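PDB 2EB0: manganese-dependent inorganic pyrophosphatase from Methanocaldococcus jannaschii, which hydrolyses inorganic diphosphate to two phosphates as a family II (class C) pyrophosphatase that uses manganese ions. Local coordinates for residues L139-I144 / K166-A171; I249-T254 / E262-G267. All blocks are in the same frame, centred on the assembly; numbering follows the deposited sequence.

Interaction 1: residues L139-I144 / K166-A171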
# COMPACT_ATOMS: atom_id res chain seq x y z
N LEU B 139 19.78 9.75 14.37
CA LEU B 139 19.10 10.21 13.15
C LEU B 139 17.63 9.86 13.19
O LEU B 139 16.78 10.67 12.83
CB LEU B 139 19.70 9.59 11.89
CG LEU B 139 21.14 9.84 11.47
CD1 LEU B 139 21.29 9.32 10.05
CD2 LEU B 139 21.51 11.32 11.54
N LEU B 140 17.33 8.64 13.63
CA LEU B 140 15.95 8.20 13.71
C LEU B 140 15.21 9.10 14.69
O LEU B 140 14.06 9.48 14.46
CB LEU B 140 15.87 6.75 14.19
CG LEU B 140 16.41 5.66 13.26
CD1 LEU B 140 16.14 4.29 13.89
CD2 LEU B 140 15.76 5.77 11.89
N LEU B 141 15.89 9.42 15.78
CA LEU B 141 15.34 10.29 16.81
C LEU B 141 15.03 11.64 16.20
O LEU B 141 13.94 12.18 16.37
CB LEU B 141 16.34 10.47 17.95
CG LEU B 141 15.94 11.53 18.99
CD1 LEU B 141 14.53 11.28 19.48
CD2 LEU B 141 16.93 11.48 20.15
N SER B 142 16.01 12.20 15.49
CA SER B 142 15.84 13.50 14.86
C SER B 142 14.69 13.47 13.86
O SER B 142 13.89 14.40 13.78
CB SER B 142 17.14 13.89 14.14
OG SER B 142 18.24 13.77 15.01
N ALA B 143 14.61 12.38 13.10
CA ALA B 143 13.56 12.23 12.10
C ALA B 143 12.19 12.26 12.76
O ALA B 143 11.28 12.93 12.27
CB ALA B 143 13.75 10.91 11.33
N ILE B 144 12.04 11.55 13.86
CA ILE B 144 10.76 11.52 14.56
C ILE B 144 10.39 12.92 15.05
O ILE B 144 9.29 13.40 14.79
CB ILE B 144 10.79 10.53 15.75
CG1 ILE B 144 11.06 9.11 15.23
CG2 ILE B 144 9.47 10.56 16.49
CD1 ILE B 144 10.98 8.02 16.27
N LYS B 166 13.22 5.58 23.52
CA LYS B 166 14.17 4.49 23.42
C LYS B 166 15.37 4.85 22.54
O LYS B 166 16.49 4.42 22.81
CB LYS B 166 13.48 3.25 22.87
CG LYS B 166 12.50 2.61 23.84
CD LYS B 166 11.63 1.58 23.15
CE LYS B 166 11.53 0.30 23.97
NZ LYS B 166 12.84 -0.42 24.03
N LEU B 167 15.13 5.63 21.50
CA LEU B 167 16.20 6.05 20.60
C LEU B 167 17.12 7.05 21.30
O LEU B 167 18.33 6.99 21.15
CB LEU B 167 15.62 6.66 19.32
CG LEU B 167 14.84 5.66 18.46
CD1 LEU B 167 14.08 6.40 17.37
CD2 LEU B 167 15.80 4.63 17.87
N ALA B 168 16.52 7.95 22.07
CA ALA B 168 17.27 8.95 22.83
C ALA B 168 18.22 8.24 23.78
O ALA B 168 19.35 8.69 24.01
CB ALA B 168 16.31 9.85 23.62
N GLU B 169 17.76 7.13 24.33
CA GLU B 169 18.56 6.33 25.26
C GLU B 169 19.81 5.80 24.58
O GLU B 169 20.90 5.83 25.16
CB GLU B 169 17.73 5.16 25.80
CG GLU B 169 18.50 4.18 26.66
CD GLU B 169 17.65 3.01 27.14
OE1 GLU B 169 18.21 2.10 27.78
OE2 GLU B 169 16.43 3.00 26.87
N ILE B 170 19.65 5.30 23.36
CA ILE B 170 20.78 4.76 22.61
C ILE B 170 21.70 5.86 22.10
O ILE B 170 22.93 5.72 22.16
CB ILE B 170 20.29 3.94 21.39
CG1 ILE B 170 19.36 2.81 21.84
CG2 ILE B 170 21.49 3.37 20.63
CD1 ILE B 170 18.75 2.04 20.71
N ALA B 171 21.11 6.95 21.61
CA ALA B 171 21.88 8.07 21.07
C ALA B 171 22.54 8.90 22.15
O ALA B 171 23.33 9.80 21.86
CB ALA B 171 20.98 8.95 20.21

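Interaction 2: residues I249-T254 / E262-G267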
# COMPACT_ATOMS: atom_id res chain seq x y z
N ILE B 249 -2.30 25.35 -6.25
CA ILE B 249 -1.15 25.40 -5.36
C ILE B 249 -1.57 26.00 -4.01
O ILE B 249 -2.26 27.03 -3.96
CB ILE B 249 0.02 26.24 -5.94
CG1 ILE B 249 0.70 25.47 -7.07
CG2 ILE B 249 1.03 26.55 -4.83
CD1 ILE B 249 1.92 26.17 -7.65
N VAL B 250 -1.16 25.33 -2.94
CA VAL B 250 -1.44 25.75 -1.58
C VAL B 250 -0.10 25.77 -0.85
O VAL B 250 0.66 24.81 -0.93
CB VAL B 250 -2.37 24.73 -0.87
CG1 VAL B 250 -2.55 25.11 0.60
CG2 VAL B 250 -3.71 24.68 -1.57
N PHE B 251 0.20 26.88 -0.18
CA PHE B 251 1.44 27.00 0.57
C PHE B 251 1.08 27.25 2.02
O PHE B 251 0.41 28.23 2.34
CB PHE B 251 2.29 28.15 0.06
CG PHE B 251 3.70 28.11 0.55
CD1 PHE B 251 4.62 27.26 -0.05
CD2 PHE B 251 4.10 28.87 1.64
CE1 PHE B 251 5.93 27.18 0.42
CE2 PHE B 251 5.40 28.80 2.13
CZ PHE B 251 6.32 27.95 1.51
N LEU B 252 1.55 26.35 2.88
CA LEU B 252 1.26 26.45 4.30
C LEU B 252 2.31 27.18 5.12
O LEU B 252 3.45 26.71 5.24
CB LEU B 252 1.07 25.04 4.88
CG LEU B 252 0.05 24.16 4.16
CD1 LEU B 252 0.12 22.74 4.70
CD2 LEU B 252 -1.34 24.75 4.32
N ILE B 253 1.93 28.33 5.66
CA ILE B 253 2.84 29.07 6.54
C ILE B 253 2.41 28.54 7.90
O ILE B 253 1.43 28.99 8.47
CB ILE B 253 2.59 30.57 6.48
CG1 ILE B 253 2.89 31.09 5.07
CG2 ILE B 253 3.47 31.28 7.51
CD1 ILE B 253 2.61 32.58 4.88
N THR B 254 3.14 27.54 8.39
CA THR B 254 2.81 26.90 9.66
C THR B 254 3.41 27.56 10.91
O THR B 254 4.63 27.67 11.07
CB THR B 254 3.20 25.40 9.59
OG1 THR B 254 2.45 24.78 8.54
CG2 THR B 254 2.91 24.69 10.91
N GLU B 262 -1.36 29.27 7.83
CA GLU B 262 -1.99 30.27 6.98
C GLU B 262 -1.83 29.66 5.60
O GLU B 262 -0.72 29.45 5.13
CB GLU B 262 -1.25 31.60 7.02
CG GLU B 262 -1.99 32.71 6.28
CD GLU B 262 -1.17 33.97 6.08
OE1 GLU B 262 -0.45 34.38 7.02
OE2 GLU B 262 -1.25 34.56 4.99
N ALA B 263 -2.95 29.35 4.95
CA ALA B 263 -2.87 28.76 3.63
C ALA B 263 -2.96 29.80 2.52
O ALA B 263 -3.88 30.61 2.50
CB ALA B 263 -3.98 27.74 3.46
N LEU B 264 -1.98 29.78 1.62
CA LEU B 264 -1.98 30.68 0.47
C LEU B 264 -2.60 29.85 -0.64
O LEU B 264 -2.17 28.72 -0.89
CB LEU B 264 -0.56 31.07 0.08
CG LEU B 264 0.33 31.78 1.11
CD1 LEU B 264 1.61 32.22 0.43
CD2 LEU B 264 -0.39 32.98 1.70
N VAL B 265 -3.62 30.39 -1.30
CA VAL B 265 -4.31 29.65 -2.35
C VAL B 265 -4.15 30.24 -3.74
O VAL B 265 -4.51 31.39 -3.99
CB VAL B 265 -5.80 29.51 -2.01
CG1 VAL B 265 -6.50 28.61 -3.02
CG2 VAL B 265 -5.96 28.94 -0.60
N VAL B 266 -3.61 29.43 -4.65
CA VAL B 266 -3.38 29.85 -6.03
C VAL B 266 -3.99 28.87 -7.03
O VAL B 266 -3.73 27.66 -6.98
CB VAL B 266 -1.87 29.95 -6.31
CG1 VAL B 266 -1.63 30.74 -7.59
CG2 VAL B 266 -1.16 30.59 -5.13
N GLY B 267 -4.78 29.40 -7.96
CA GLY B 267 -5.41 28.57 -8.97
C GLY B 267 -6.86 28.23 -8.67
O GLY B 267 -7.70 29.12 -8.55

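Interaction 1: residues L139-I144 / K166-A171
Helices 134-148 and 158-171 pack roughly antiparallel in the DHH domain, with L167 set against L140, L141 and I144. L167 CD1 touches both L140 CB and I144 CD1, each at 3.7 Å. Its other methyl, CD2, lies 4.0 Å from L140 CD1. The L140 and L167 side chains cross at about a right angle. The I144 side chain also crosses L167 nearly at right angles. At their bases, L141 and L167 meet CB to CB at 4.1 Å. L141 turns its CG anti to the backbone N (chi1 172°), whereas CG of L140 and L167, and CG1 of I144, lie beside the backbone N. With chi2 at 51°, L141 CD2 comes to rest on A168, 3.7 Å from A168 CA. The contact is wholly apolar, and all five side chains are buried.

The segment axes pass 8.9 Å apart at 142°. L141 and L167 have the nearest CA atoms. Around them, helix 109-118 flanks the pair: T111 touches I144, and F118 touches L167. Helix 12-25 touches L140 through V20, and I173 packs on L141. I144 is also near the metal site, about 6 Å by side chain from D147, a manganese ligand on the same helix. Behind the interface, S142 OG is hydrogen-bonded to the carbonyl oxygen of G138, one turn back along helix 134-148.

Interaction 2: residues I249-T254 / E262-G267
Segments 249-254 and 262-267 run antiparallel, 162° between directions, as the two arms of a beta hairpin in the DHHA2 domain. I249–V266, F251–L264 and I253–E262 are hydrogen-bonded pairs, each joined by two N-H...O bonds. The straightest is I253 N to E262 O, 2.9 Å and 178° at the hydrogen, on a lone pair in the carbonyl plane. The return bond from E262 N reaches I253 O from above its carbonyl plane. V250–V265 and L252–A263 alternate as non-hydrogen-bonded pairs, and V250 CA makes a CA-H...O contact of 3.1 Å to L264 O.

On one face, I249, F251 and I253 lie against V266, L264 and E262. CB of F251 is 4.1 Å from both CB and CD1 of L264. I253 and E262 run side by side, CB to CB 4.0 Å. Helix 230-243 covers this face, with L237 on F251. On the other, A263 CB touches V250 CG1 and L252 CD2, and F272 packs on V250 and A263.

E262 OE1 forms a salt bridge with K230, so the carboxylate is matched while its aliphatic stem joins the apolar layer. The six backbone bonds fix the register, and apolar side chains make up most of both faces.

Overall arrangement
Interaction 1 belongs to the DHH domain and interaction 2 to the DHHA2 domain. Their centres are 32 Å apart, on opposite sides of the chain's centre, and their nearest atoms are about 14 Å apart, so they do not touch. Along the chain, interaction 1 closes before interaction 2 opens. The two manganese sites, H7, D11 and D66, and D13, D66, H88 and D147, share D66 and lie nearer to interaction 1. There the I144 side chain is about 9 Å from a bound manganese. The L252 side chain of 249-254 is about 13 Å from a manganese. One contact joins two helices, the other two strands of a mixed sheet.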